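ABC transporter substrate binding protein (Ribose) (Agrobacterium vitis, PDB 4WUT) binds beta-D-fucopyranose and probably serves as the sugar-recognising solute-binding component of an ABC transporter. Local coordinates at residues Ile145-Thr150 and Lys238-Gly243; Leu139-Met144 and Thr174-Ala179; Gln60-Glu65 and Ala69-Met74; Ile29-Asn34 and Ile113-Ser118; Lys43-Ala48 and Lys273-Leu278. One frame throughout, in Å; residues are numbered along the deposited sequence.

Interaction 1. Residues Ile145-Thr150 and Lys238-Gly243; sequences IQKVGT and KLVAIG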
# COMPACT_ATOMS: atom_id res chain seq x y z
N ILE A 145 19.27 -1.19 -8.15
CA ILE A 145 20.53 -1.73 -8.67
C ILE A 145 21.02 -0.98 -9.91
O ILE A 145 22.21 -0.71 -10.04
CB ILE A 145 20.40 -3.25 -8.91
CG1 ILE A 145 20.38 -3.95 -7.55
CG2 ILE A 145 21.53 -3.76 -9.76
CD1 ILE A 145 19.94 -5.39 -7.62
N GLN A 146 20.11 -0.61 -10.80
CA GLN A 146 20.53 0.05 -12.02
C GLN A 146 21.18 1.39 -11.73
O GLN A 146 22.04 1.83 -12.48
CB GLN A 146 19.35 0.13 -12.98
CG GLN A 146 18.96 -1.28 -13.46
CD GLN A 146 20.13 -2.01 -14.10
OE1 GLN A 146 20.48 -3.13 -13.72
NE2 GLN A 146 20.74 -1.35 -15.02
N LYS A 147 20.83 2.03 -10.61
CA LYS A 147 21.40 3.31 -10.31
C LYS A 147 22.57 3.19 -9.34
O LYS A 147 23.57 3.91 -9.49
CB LYS A 147 20.33 4.27 -9.77
CG LYS A 147 20.84 5.63 -9.40
CD LYS A 147 21.14 6.49 -10.61
CE LYS A 147 21.92 7.74 -10.17
NZ LYS A 147 23.20 7.38 -9.47
N VAL A 148 22.50 2.24 -8.42
CA VAL A 148 23.49 2.08 -7.37
C VAL A 148 24.63 1.16 -7.76
O VAL A 148 25.76 1.33 -7.28
CB VAL A 148 22.83 1.53 -6.10
CG1 VAL A 148 23.87 0.94 -5.15
CG2 VAL A 148 21.99 2.63 -5.43
N GLY A 149 24.35 0.21 -8.65
CA GLY A 149 25.27 -0.90 -8.89
C GLY A 149 25.00 -2.04 -7.91
O GLY A 149 23.95 -2.11 -7.26
N THR A 150 26.00 -2.91 -7.76
CA THR A 150 25.78 -4.18 -7.09
C THR A 150 26.62 -4.37 -5.83
O THR A 150 26.54 -5.43 -5.19
CB THR A 150 26.06 -5.35 -8.07
OG1 THR A 150 27.33 -5.16 -8.70
CG2 THR A 150 24.98 -5.43 -9.14
N LYS A 238 22.49 12.64 -3.13
CA LYS A 238 23.79 12.07 -2.73
C LYS A 238 23.68 10.59 -2.35
O LYS A 238 24.66 9.96 -1.98
CB LYS A 238 24.38 12.83 -1.55
CG LYS A 238 24.67 14.29 -1.85
CD LYS A 238 25.42 14.94 -0.70
CE LYS A 238 25.62 16.43 -0.93
NZ LYS A 238 26.35 16.69 -2.19
N LEU A 239 22.46 10.07 -2.43
CA LEU A 239 22.22 8.63 -2.41
C LEU A 239 20.93 8.41 -3.17
O LEU A 239 20.17 9.34 -3.40
CB LEU A 239 22.15 8.05 -0.99
CG LEU A 239 20.91 8.31 -0.13
CD1 LEU A 239 20.97 7.42 1.11
CD2 LEU A 239 20.84 9.78 0.25
N VAL A 240 20.71 7.16 -3.58
CA VAL A 240 19.59 6.81 -4.42
C VAL A 240 18.40 6.39 -3.56
O VAL A 240 18.45 5.39 -2.86
CB VAL A 240 19.97 5.64 -5.36
CG1 VAL A 240 18.80 5.23 -6.24
CG2 VAL A 240 21.17 6.03 -6.24
N ALA A 241 17.34 7.15 -3.64
CA ALA A 241 16.14 6.89 -2.88
C ALA A 241 14.98 6.46 -3.77
O ALA A 241 14.69 7.10 -4.82
CB ALA A 241 15.77 8.13 -2.08
N ILE A 242 14.34 5.35 -3.41
CA ILE A 242 13.20 4.84 -4.14
C ILE A 242 12.01 4.71 -3.20
O ILE A 242 12.17 4.19 -2.12
CB ILE A 242 13.55 3.51 -4.84
CG1 ILE A 242 14.65 3.79 -5.89
CG2 ILE A 242 12.32 2.87 -5.47
CD1 ILE A 242 14.97 2.66 -6.81
N GLY A 243 10.85 5.20 -3.62
CA GLY A 243 9.67 5.13 -2.78
C GLY A 243 8.54 4.32 -3.38
O GLY A 243 8.69 3.71 -4.44
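Val-240 is the one residue of Lys-238-Gly-243 that presses into the end of the helix, and it meets two side chains in different settings there. The tight part centres on its CG2 methyl, which lies 3.6 Å from CG2 of Val-148. The same methyl approaches CG of Lys-147 at 3.2 Å, shorter than carbons normally come, so the exact value is doubtful. The two branches of Val-240 share the work: CG2 is turned to both partners, while CG1, opposite the backbone N (chi1 179°), reaches CG of Lys-147 at 3.8 Å. CB and CG of the lysine thus belong to the packed part.

Such a contact illustrates how the last turn of a helix packs on an inner strand of the sheet in a lobe of a type I periplasmic binding protein. Helix 133-148 lies over strand 240-244, whose backbone is bonded to Lys-213 and Ile-215 on one side and to Glu-260 on the other. Further along the strand, Ile-242 continues the packing against the body of the same helix, while Ile-145 faces away, toward helix 164-180.

The looser side is the outer end of the Lys-147 chain alone. Bends at chi2 (74°) and again at chi4 (58°) curl it over the valine in place of running straight out, and NZ ends 4.0 Å from Val-240 CG2 in an exposed position. Here the ammonium gains no polar partner from the strand; the methylenes do the covering. Just beyond, the helix stops at Gly-149, whose N still reaches Ile-145 O at 2.7 Å but whose phi is positive.

Interaction 2. Residues Leu139-Met144 and Thr174-Ala179; sequences LAAKAM and TDYIKA. With CA (calcium ion), chain G.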
# COMPACT_ATOMS: atom_id res chain seq x y z
N LEU A 139 10.47 -4.62 -8.98
CA LEU A 139 10.73 -3.47 -9.88
C LEU A 139 11.53 -2.41 -9.11
O LEU A 139 12.44 -1.77 -9.66
CB LEU A 139 9.42 -2.83 -10.32
CG LEU A 139 8.87 -2.91 -11.74
CD1 LEU A 139 9.58 -3.87 -12.67
CD2 LEU A 139 7.43 -3.25 -11.56
N ALA A 140 11.17 -2.17 -7.86
CA ALA A 140 11.88 -1.19 -7.07
C ALA A 140 13.35 -1.60 -6.87
O ALA A 140 14.25 -0.77 -6.93
CB ALA A 140 11.21 -0.99 -5.72
N ALA A 141 13.59 -2.88 -6.64
CA ALA A 141 14.95 -3.40 -6.43
C ALA A 141 15.79 -3.31 -7.70
O ALA A 141 16.97 -2.96 -7.64
CB ALA A 141 14.90 -4.86 -5.95
N LYS A 142 15.17 -3.61 -8.84
CA LYS A 142 15.86 -3.47 -10.11
C LYS A 142 16.23 -2.01 -10.37
O LYS A 142 17.35 -1.73 -10.82
CB LYS A 142 15.00 -3.99 -11.24
CG LYS A 142 15.77 -4.07 -12.53
CD LYS A 142 14.95 -4.59 -13.67
CE LYS A 142 15.84 -4.72 -14.88
NZ LYS A 142 15.15 -5.36 -16.04
N ALA A 143 15.31 -1.10 -10.10
CA ALA A 143 15.58 0.34 -10.23
C ALA A 143 16.74 0.76 -9.33
O ALA A 143 17.58 1.58 -9.72
CB ALA A 143 14.34 1.16 -9.88
N MSE A 144 16.76 0.22 -8.12
CA MSE A 144 17.83 0.51 -7.19
C MSE A 144 19.18 0.07 -7.73
O MSE A 144 20.11 0.86 -7.80
CB MSE A 144 17.54 -0.19 -5.85
CG MSE A 144 18.58 0.10 -4.80
SE MSE A 144 18.51 1.94 -4.13
CE MSE A 144 16.97 1.74 -2.97
N THR A 174 13.70 -7.43 -1.12
CA THR A 174 14.83 -7.98 -0.43
C THR A 174 15.40 -9.21 -1.16
O THR A 174 16.60 -9.34 -1.30
CB THR A 174 14.44 -8.33 1.03
OG1 THR A 174 14.00 -7.13 1.68
CG2 THR A 174 15.61 -8.91 1.77
N ASP A 175 14.52 -10.09 -1.61
CA ASP A 175 14.97 -11.31 -2.27
C ASP A 175 15.67 -10.97 -3.58
O ASP A 175 16.65 -11.63 -3.96
CB ASP A 175 13.79 -12.24 -2.54
CG ASP A 175 13.20 -12.84 -1.27
OD1 ASP A 175 13.80 -12.68 -0.19
OD2 ASP A 175 12.13 -13.48 -1.37
N TYR A 176 15.15 -9.96 -4.28
CA TYR A 176 15.76 -9.56 -5.57
C TYR A 176 17.13 -8.97 -5.35
O TYR A 176 18.07 -9.28 -6.07
CB TYR A 176 14.86 -8.58 -6.35
CG TYR A 176 15.35 -8.32 -7.77
CD1 TYR A 176 16.34 -7.39 -8.02
CD2 TYR A 176 14.81 -9.02 -8.83
CE1 TYR A 176 16.81 -7.19 -9.31
CE2 TYR A 176 15.26 -8.83 -10.11
CZ TYR A 176 16.25 -7.90 -10.34
OH TYR A 176 16.67 -7.70 -11.63
N ILE A 177 17.26 -8.09 -4.35
CA ILE A 177 18.56 -7.54 -4.00
C ILE A 177 19.58 -8.65 -3.70
O ILE A 177 20.70 -8.62 -4.19
CB ILE A 177 18.46 -6.57 -2.80
CG1 ILE A 177 17.66 -5.31 -3.18
CG2 ILE A 177 19.85 -6.24 -2.27
CD1 ILE A 177 18.32 -4.38 -4.17
N LYS A 178 19.18 -9.62 -2.88
CA LYS A 178 20.04 -10.75 -2.57
C LYS A 178 20.42 -11.56 -3.82
O LYS A 178 21.56 -11.91 -3.98
CB LYS A 178 19.41 -11.66 -1.51
CG LYS A 178 20.28 -12.86 -1.22
CD LYS A 178 19.95 -13.52 0.12
CE LYS A 178 21.02 -14.54 0.50
NZ LYS A 178 20.86 -15.06 1.89
N ALA A 179 19.47 -11.84 -4.71
CA ALA A 179 19.77 -12.72 -5.84
C ALA A 179 20.57 -12.02 -6.93
O ALA A 179 21.25 -12.69 -7.71
CB ALA A 179 18.49 -13.27 -6.42
CA CA G . 23.87 -12.20 -3.78
O HOH W 1 14.83 -7.84 -13.65
O HOH W 2 23.17 -14.50 -4.13
O HOH W 3 24.61 -13.70 -2.15
O HOH W 4 23.79 -11.07 -1.69
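Ala-141 and Tyr-176 supply the main apolar contact between the two helices. The alanine CB lies 3.6 Å from the ring atom CD1 and 3.7 Å from Tyr-176 CB, tucked into the angle where the aromatic side chain leaves its helix. With CG opposite the backbone N (chi1 -171°), the ring swings across to the neighbouring helix and runs past Ala-141 to the backbone of Lys-142, both of which it meets at a slant. From another direction, roughly at right angles to the ring contact, CD1 of Ile-177 comes to 3.9 Å from Ala-141 CB. The small alanine lets the backbones approach, with Ala-141 and Ile-177 CA atoms 6.0 Å apart.

Helices 133-148 and 164-180 cover one face of the sheet in the lobe of this alpha/beta fold that contains strands 214-217 and 240-244, and here their axes cross at -40° with a closest approach of 8.6 Å.

Polar interaction is confined to the outer edge of the interface and passes through water. The Tyr-176 hydroxyl bonds a water at 2.7 Å, which Lys-142 NZ reaches weakly from the end of its fully extended chain; lower down, CG of that lysine brushes the hydroxyl.

Metal binding lies beyond the interface. Lys-178 O holds a calcium ion at 2.3 Å together with Ser-181 O and three waters, while the lysine side chain takes no part in the coordination.

Interaction 3. Residues Gln60-Glu65 and Ala69-Met74; sequences QGPAAE and ADQVNM. With FCB (beta-D-fucopyranose), chain E.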
# COMPACT_ATOMS: atom_id res chain seq x y z
N GLN A 60 -14.61 4.11 6.59
CA GLN A 60 -14.15 4.18 7.98
C GLN A 60 -12.78 3.53 8.09
O GLN A 60 -12.43 2.64 7.30
CB GLN A 60 -15.15 3.45 8.90
CG GLN A 60 -16.62 3.50 8.43
CD GLN A 60 -17.24 2.11 8.18
OE1 GLN A 60 -17.62 1.41 9.13
NE2 GLN A 60 -17.35 1.71 6.90
N GLY A 61 -12.00 3.95 9.07
CA GLY A 61 -10.74 3.30 9.38
C GLY A 61 -10.27 3.79 10.71
O GLY A 61 -10.70 4.89 11.15
N PRO A 62 -9.40 3.01 11.38
CA PRO A 62 -8.86 3.47 12.66
C PRO A 62 -7.94 4.67 12.51
O PRO A 62 -7.73 5.17 11.41
CB PRO A 62 -8.05 2.25 13.16
CG PRO A 62 -8.68 1.08 12.47
CD PRO A 62 -9.06 1.60 11.11
N ALA A 63 -7.39 5.13 13.63
CA ALA A 63 -6.55 6.31 13.62
C ALA A 63 -5.16 6.06 13.09
O ALA A 63 -4.47 7.00 12.73
CB ALA A 63 -6.46 6.87 15.01
N ALA A 64 -4.75 4.80 13.02
CA ALA A 64 -3.41 4.47 12.55
C ALA A 64 -3.42 3.05 12.00
O ALA A 64 -4.23 2.23 12.41
CB ALA A 64 -2.42 4.58 13.67
N GLU A 65 -2.51 2.77 11.08
CA GLU A 65 -2.44 1.43 10.49
C GLU A 65 -2.01 0.35 11.44
O GLU A 65 -2.26 -0.83 11.20
CB GLU A 65 -1.50 1.43 9.26
CG GLU A 65 -1.96 2.38 8.15
CD GLU A 65 -1.43 2.05 6.78
OE1 GLU A 65 -0.44 1.26 6.63
OE2 GLU A 65 -2.06 2.57 5.82
N ALA A 69 -6.55 -4.04 16.50
CA ALA A 69 -7.73 -4.39 17.27
C ALA A 69 -8.89 -3.46 16.94
O ALA A 69 -10.05 -3.88 16.87
CB ALA A 69 -7.44 -4.36 18.74
N ASP A 70 -8.59 -2.18 16.73
CA ASP A 70 -9.62 -1.23 16.37
C ASP A 70 -10.25 -1.58 15.04
O ASP A 70 -11.45 -1.41 14.86
CB ASP A 70 -9.06 0.20 16.33
CG ASP A 70 -8.88 0.80 17.71
OD1 ASP A 70 -9.42 0.26 18.70
OD2 ASP A 70 -8.22 1.86 17.79
N GLN A 71 -9.44 -2.05 14.08
CA GLN A 71 -10.01 -2.44 12.80
C GLN A 71 -10.86 -3.70 12.92
O GLN A 71 -11.91 -3.79 12.29
CB GLN A 71 -8.94 -2.60 11.70
CG GLN A 71 -9.57 -2.53 10.32
CD GLN A 71 -8.67 -3.02 9.22
OE1 GLN A 71 -8.12 -4.12 9.27
NE2 GLN A 71 -8.56 -2.21 8.18
N VAL A 72 -10.40 -4.67 13.71
CA VAL A 72 -11.19 -5.86 13.96
C VAL A 72 -12.57 -5.46 14.51
O VAL A 72 -13.60 -5.92 14.07
CB VAL A 72 -10.49 -6.78 14.97
CG1 VAL A 72 -11.43 -7.86 15.49
CG2 VAL A 72 -9.21 -7.41 14.35
N ASN A 73 -12.57 -4.58 15.50
CA ASN A 73 -13.81 -4.10 16.07
C ASN A 73 -14.76 -3.49 15.01
O ASN A 73 -15.98 -3.76 15.02
CB ASN A 73 -13.48 -3.11 17.20
CG ASN A 73 -14.69 -2.46 17.79
OD1 ASN A 73 -15.14 -1.41 17.33
ND2 ASN A 73 -15.23 -3.07 18.84
N MSE A 74 -14.21 -2.72 14.08
CA MSE A 74 -15.00 -2.14 13.00
C MSE A 74 -15.65 -3.18 12.10
O MSE A 74 -16.81 -3.05 11.73
CB MSE A 74 -14.17 -1.21 12.14
CG MSE A 74 -13.86 0.06 12.83
SE MSE A 74 -12.90 1.28 11.63
CE MSE A 74 -12.77 2.78 12.87
C1 FCB E . 0.24 1.76 0.48
C2 FCB E . 0.01 0.34 0.99
C3 FCB E . -1.09 0.28 1.90
C4 FCB E . -0.92 1.32 3.04
C5 FCB E . -0.66 2.67 2.33
C6 FCB E . -0.45 3.84 3.34
O1 FCB E . 1.46 1.74 -0.10
O2 FCB E . -0.31 -0.46 -0.18
O3 FCB E . -1.12 -1.07 2.43
O4 FCB E . 0.16 0.94 3.94
O5 FCB E . 0.48 2.61 1.60
O HOH W 5 -18.20 -0.72 11.53
O HOH W 6 -8.04 4.07 16.23
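The turn that delivers Glu-65 to the fucose pocket folds back onto the helix that follows it, and Pro-62 packing on Gln-71 and selenomethionine Met-74 holds the two together. This is a beta-to-alpha loop at the sugar-facing end of a Rossmann-like lobe. The proline ring bridges two turns of helix: CG sits 3.6 Å from the backbone N of Gln-71, while CD lies 3.9 Å from SE of Met-74 and CB borders the CB of Asp-70. Met-74 stretches out beyond CG, its chain straight through chi2 (-176°), which takes its methyl CE to 3.4 Å from Gly-61 O and lays SE beside the Gly-61 backbone.

Two waters complete the contact at its ends. One donates to Asp-70 OD2 at 2.7 Å and accepts from Ala-63 N; the other donates to Met-74 O and, over a longer span, to Gln-60 OE1. At the far end of the loop, Glu-65 OE1 accepts from the sugar O4 at 2.8 Å and is also bonded to Ser-193 OG, while OE2 is bonded to Trp-38 NE1. These two protein bonds hold both carboxylate oxygens in place.

Gln-71 turns its amide inward, OE1 to Ser-91 N and NE2 to Ala-89 O and Val-30 O, tying helix 68-80 to the loops that follow strands 25-29 and 85-88, beside the edge strand 56-60.

Interaction 4. Residues Ile29-Asn34 and Ile113-Ser118; sequences IVKTVN and IDSMLS. With FCB (beta-D-fucopyranose), chain E.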
# COMPACT_ATOMS: atom_id res chain seq x y z
N ILE A 29 -13.89 -0.38 4.78
CA ILE A 29 -13.08 -0.33 5.98
C ILE A 29 -11.61 -0.42 5.59
O ILE A 29 -11.15 -1.43 5.02
CB ILE A 29 -13.47 -1.46 6.97
CG1 ILE A 29 -14.92 -1.29 7.42
CG2 ILE A 29 -12.50 -1.48 8.18
CD1 ILE A 29 -15.47 -2.47 8.20
N VAL A 30 -10.87 0.64 5.87
CA VAL A 30 -9.48 0.73 5.46
C VAL A 30 -8.55 0.85 6.66
O VAL A 30 -9.02 0.88 7.80
CB VAL A 30 -9.24 1.89 4.47
CG1 VAL A 30 -10.03 1.65 3.17
CG2 VAL A 30 -9.60 3.22 5.08
N LYS A 31 -7.23 0.89 6.44
CA LYS A 31 -6.31 0.82 7.56
C LYS A 31 -6.26 2.09 8.41
O LYS A 31 -5.94 2.02 9.58
CB LYS A 31 -4.90 0.48 7.10
CG LYS A 31 -4.76 -0.84 6.32
CD LYS A 31 -3.29 -1.09 6.01
CE LYS A 31 -3.05 -2.24 5.05
NZ LYS A 31 -1.60 -2.40 4.82
N THR A 32 -6.52 3.23 7.77
CA THR A 32 -6.63 4.50 8.47
C THR A 32 -7.28 5.47 7.51
O THR A 32 -7.19 5.31 6.30
CB THR A 32 -5.26 5.06 8.91
OG1 THR A 32 -5.47 6.27 9.66
CG2 THR A 32 -4.35 5.35 7.71
N VAL A 33 -7.99 6.46 8.04
CA VAL A 33 -8.60 7.46 7.16
C VAL A 33 -7.64 8.63 6.96
O VAL A 33 -7.75 9.39 5.99
CB VAL A 33 -9.94 7.96 7.72
CG1 VAL A 33 -11.00 6.88 7.54
CG2 VAL A 33 -9.79 8.37 9.18
N ASN A 34 -6.67 8.74 7.87
CA ASN A 34 -5.68 9.81 7.83
C ASN A 34 -4.57 9.55 6.83
O ASN A 34 -3.43 9.29 7.22
CB ASN A 34 -5.05 9.97 9.22
CG ASN A 34 -6.08 10.20 10.30
OD1 ASN A 34 -7.08 10.89 10.08
ND2 ASN A 34 -5.85 9.62 11.49
N ILE A 113 -9.12 -5.59 -0.50
CA ILE A 113 -8.27 -4.74 -1.31
C ILE A 113 -6.92 -4.49 -0.65
O ILE A 113 -6.80 -4.53 0.58
CB ILE A 113 -8.94 -3.40 -1.65
CG1 ILE A 113 -9.42 -2.70 -0.38
CG2 ILE A 113 -10.08 -3.61 -2.64
CD1 ILE A 113 -9.71 -1.24 -0.57
N ASP A 114 -5.91 -4.33 -1.50
CA ASP A 114 -4.60 -3.78 -1.14
C ASP A 114 -3.67 -4.73 -0.40
O ASP A 114 -2.52 -4.93 -0.80
CB ASP A 114 -4.74 -2.49 -0.33
CG ASP A 114 -3.42 -1.98 0.14
OD1 ASP A 114 -2.66 -1.43 -0.69
OD2 ASP A 114 -3.08 -2.16 1.34
N SER A 115 -4.16 -5.31 0.69
CA SER A 115 -3.33 -6.10 1.59
C SER A 115 -3.98 -7.45 1.78
O SER A 115 -5.16 -7.55 2.10
CB SER A 115 -3.23 -5.41 2.95
OG SER A 115 -2.31 -4.36 2.91
N MSE A 116 -3.21 -8.50 1.54
CA MSE A 116 -3.73 -9.86 1.61
C MSE A 116 -4.21 -10.28 2.99
O MSE A 116 -3.80 -9.74 4.03
CB MSE A 116 -2.65 -10.85 1.15
CG MSE A 116 -1.34 -10.71 1.85
SE MSE A 116 -0.17 -12.27 1.62
CE MSE A 116 -1.17 -13.62 2.63
N LEU A 117 -5.11 -11.25 2.96
CA LEU A 117 -5.41 -12.08 4.12
C LEU A 117 -4.67 -13.40 4.02
O LEU A 117 -4.31 -13.85 2.93
CB LEU A 117 -6.89 -12.40 4.20
CG LEU A 117 -7.85 -11.33 4.69
CD1 LEU A 117 -9.26 -11.88 4.75
CD2 LEU A 117 -7.43 -10.76 6.06
N SER A 118 -4.49 -14.06 5.15
CA SER A 118 -3.91 -15.39 5.20
C SER A 118 -4.63 -16.38 4.28
O SER A 118 -5.82 -16.23 4.00
CB SER A 118 -4.02 -15.89 6.64
OG SER A 118 -3.63 -17.23 6.75
C1 FCB E . 0.24 1.76 0.48
C2 FCB E . 0.01 0.34 0.99
C3 FCB E . -1.09 0.28 1.90
C4 FCB E . -0.92 1.32 3.04
C5 FCB E . -0.66 2.67 2.33
C6 FCB E . -0.45 3.84 3.34
O1 FCB E . 1.46 1.74 -0.10
O2 FCB E . -0.31 -0.46 -0.18
O3 FCB E . -1.12 -1.07 2.43
O4 FCB E . 0.16 0.94 3.94
O5 FCB E . 0.48 2.61 1.60
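Lys-31 and Ser-115 sit in separate loops with 9.6 Å between their CA atoms, the gap being spanned by side chains, and Asp-114 lies just before the serine with positive phi (77°). The lysine chain is extended beyond CG and carries NZ to 2.8 Å from Ser-115 OG, to which it donates. Lys-31 NZ donates equally closely to O3 of the sugar, at 2.8 Å. That hydroxyl in turn gives a very short bond, 2.5 Å, to Asp-114 OD2, while O2 donates to OD1 at 2.6 Å, so the carboxylate grips two adjacent hydroxyls of the fucose.

The opposite charges of Lys-31 and Asp-114 make only a long salt bridge, NZ to OD2 at 3.8 Å; O3 and the serine hydroxyl link them more closely. Ser-115 OG donates to OD2 from above the carboxylate plane, 42° out of it, and also accepts from Ser-165 N of the opposite lobe. This is part of the polar lining of the sugar pocket, buried and shared by both lobes.

Strands 25-29 and 110-113 lead into these loops with strand 85-88 between them, and Trp-38 of helix 36-49 packs against both Lys-31 and Asp-114.

Interaction 5. Residues Lys43-Ala48 and Lys273-Leu278; sequences KGADAA and KGVDTL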
# COMPACT_ATOMS: atom_id res chain seq x y z
N LYS A 43 -12.07 8.00 -3.08
CA LYS A 43 -12.50 8.68 -4.29
C LYS A 43 -13.04 7.69 -5.33
O LYS A 43 -14.10 7.91 -5.92
CB LYS A 43 -11.34 9.51 -4.86
CG LYS A 43 -11.75 10.47 -5.96
CD LYS A 43 -10.58 11.37 -6.37
CE LYS A 43 -10.83 12.04 -7.72
NZ LYS A 43 -9.62 12.74 -8.23
N GLY A 44 -12.30 6.61 -5.55
CA GLY A 44 -12.71 5.56 -6.48
C GLY A 44 -13.99 4.89 -6.04
O GLY A 44 -14.89 4.65 -6.84
N ALA A 45 -14.09 4.58 -4.76
CA ALA A 45 -15.32 3.96 -4.24
C ALA A 45 -16.53 4.87 -4.43
O ALA A 45 -17.63 4.42 -4.78
CB ALA A 45 -15.14 3.60 -2.78
N ASP A 46 -16.33 6.17 -4.20
CA ASP A 46 -17.40 7.14 -4.32
C ASP A 46 -17.89 7.21 -5.76
O ASP A 46 -19.09 7.37 -6.02
CB ASP A 46 -16.91 8.53 -3.88
CG ASP A 46 -16.95 8.71 -2.37
OD1 ASP A 46 -17.65 7.94 -1.69
OD2 ASP A 46 -16.30 9.65 -1.87
N ALA A 47 -16.96 7.11 -6.70
CA ALA A 47 -17.28 7.18 -8.12
C ALA A 47 -18.17 6.00 -8.52
O ALA A 47 -19.21 6.19 -9.15
CB ALA A 47 -16.01 7.17 -8.95
N ALA A 48 -17.78 4.80 -8.10
CA ALA A 48 -18.53 3.59 -8.43
C ALA A 48 -19.94 3.62 -7.84
O ALA A 48 -20.91 3.27 -8.50
CB ALA A 48 -17.80 2.38 -7.92
N LYS A 273 -13.20 -0.41 -8.56
CA LYS A 273 -13.48 -1.80 -8.93
C LYS A 273 -13.81 -2.65 -7.71
O LYS A 273 -14.50 -3.67 -7.81
CB LYS A 273 -12.33 -2.43 -9.70
CG LYS A 273 -12.72 -3.78 -10.30
CD LYS A 273 -11.99 -4.10 -11.55
CE LYS A 273 -12.44 -5.47 -12.06
NZ LYS A 273 -12.15 -5.69 -13.49
N GLY A 274 -13.34 -2.23 -6.55
CA GLY A 274 -13.73 -2.90 -5.32
C GLY A 274 -15.24 -2.82 -5.12
O GLY A 274 -15.92 -3.84 -4.88
N VAL A 275 -15.78 -1.61 -5.19
CA VAL A 275 -17.20 -1.40 -5.04
C VAL A 275 -17.96 -2.07 -6.21
O VAL A 275 -18.96 -2.75 -6.01
CB VAL A 275 -17.54 0.11 -4.91
CG1 VAL A 275 -19.03 0.34 -5.05
CG2 VAL A 275 -17.07 0.64 -3.57
N ASP A 276 -17.45 -1.94 -7.43
CA ASP A 276 -18.15 -2.56 -8.55
C ASP A 276 -18.19 -4.08 -8.41
O ASP A 276 -19.16 -4.72 -8.83
CB ASP A 276 -17.55 -2.12 -9.88
CG ASP A 276 -17.95 -0.69 -10.26
OD1 ASP A 276 -19.03 -0.22 -9.82
OD2 ASP A 276 -17.20 -0.03 -11.00
N THR A 277 -17.16 -4.66 -7.80
CA THR A 277 -17.11 -6.12 -7.63
C THR A 277 -18.17 -6.55 -6.62
O THR A 277 -18.88 -7.55 -6.80
CB THR A 277 -15.70 -6.59 -7.20
OG1 THR A 277 -14.76 -6.29 -8.25
CG2 THR A 277 -15.70 -8.08 -6.93
N LEU A 278 -18.28 -5.78 -5.53
CA LEU A 278 -19.32 -6.05 -4.55
C LEU A 278 -20.72 -5.89 -5.14
O LEU A 278 -21.61 -6.68 -4.86
CB LEU A 278 -19.15 -5.16 -3.33
CG LEU A 278 -17.98 -5.59 -2.44
CD1 LEU A 278 -17.68 -4.49 -1.40
CD2 LEU A 278 -18.22 -6.95 -1.77
O HOH W 7 -20.88 1.55 -10.35
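Asp-276 OD1 accepts a 2.6 Å bond from a water that also donates to Ala-48 O, and this single water is the polar link between the two helices. The same oxygen lies 3.4 Å from Ala-48 CB, so the carboxylate leans over the methyl at the edge of the interface. Its reach follows from CG standing opposite the carbonyl carbon (chi1 -76°), which brings the end of the side chain nearer to helix 36-49 than its base would suggest.

Beneath this polar edge the packing is apolar and uses small residues on one side. Val-275 straddles two successive turns: CG2 rests 3.6 Å from Ala-45 CB, and CG1, opposite the backbone N (chi1 168°), lies 3.7 Å from Ala-48 CB. Because both partners are alanines, the helices come close, with an axial separation of 8.0 Å and the CA atoms of Ala-45 and Val-275 just 5.7 Å apart. Their directions differ by 40°, a shallow divergence of helices running broadly the same way.

Away from this seam, on helix 267-282 itself, Lys-273 O is gripped twice by Thr-277, whose N and OG1 reach it from opposite faces of the carbonyl plane; the hydroxyl bond measures 2.7 Å. The threonine is thereby tied back to its own helix.

Ala-45 also touches Ile-57 of strand 56-60, whereas Thr-277 and Leu-278 pack on Val-111 of strand 110-113 and Lys-273 on Leu-129 of strand 127-130, so the two helices lie side by side on the sheet of their lobe.

How the interactions relate
The five contacts divide between the two lobes of a type I binding protein. Interactions 3, 4 and 5 lie in one, interactions 1 and 2 in the other, with interactions 1 and 5 farthest apart at about 36 Å between centres. Interactions 1 and 2 share helix 133-148 and touch through Ile-242 and selenomethionine Met-144. Interactions 3 and 4, with centres about 9 Å apart, both hold the fucose and join where Gln-60 O meets Val-30 N. Along the chain, interaction 5 pairs an early helix with a late one, and interactions 1, 2 and 3 fall wholly between; the chain therefore builds the second lobe before returning to complete the first, with the sugar held between them.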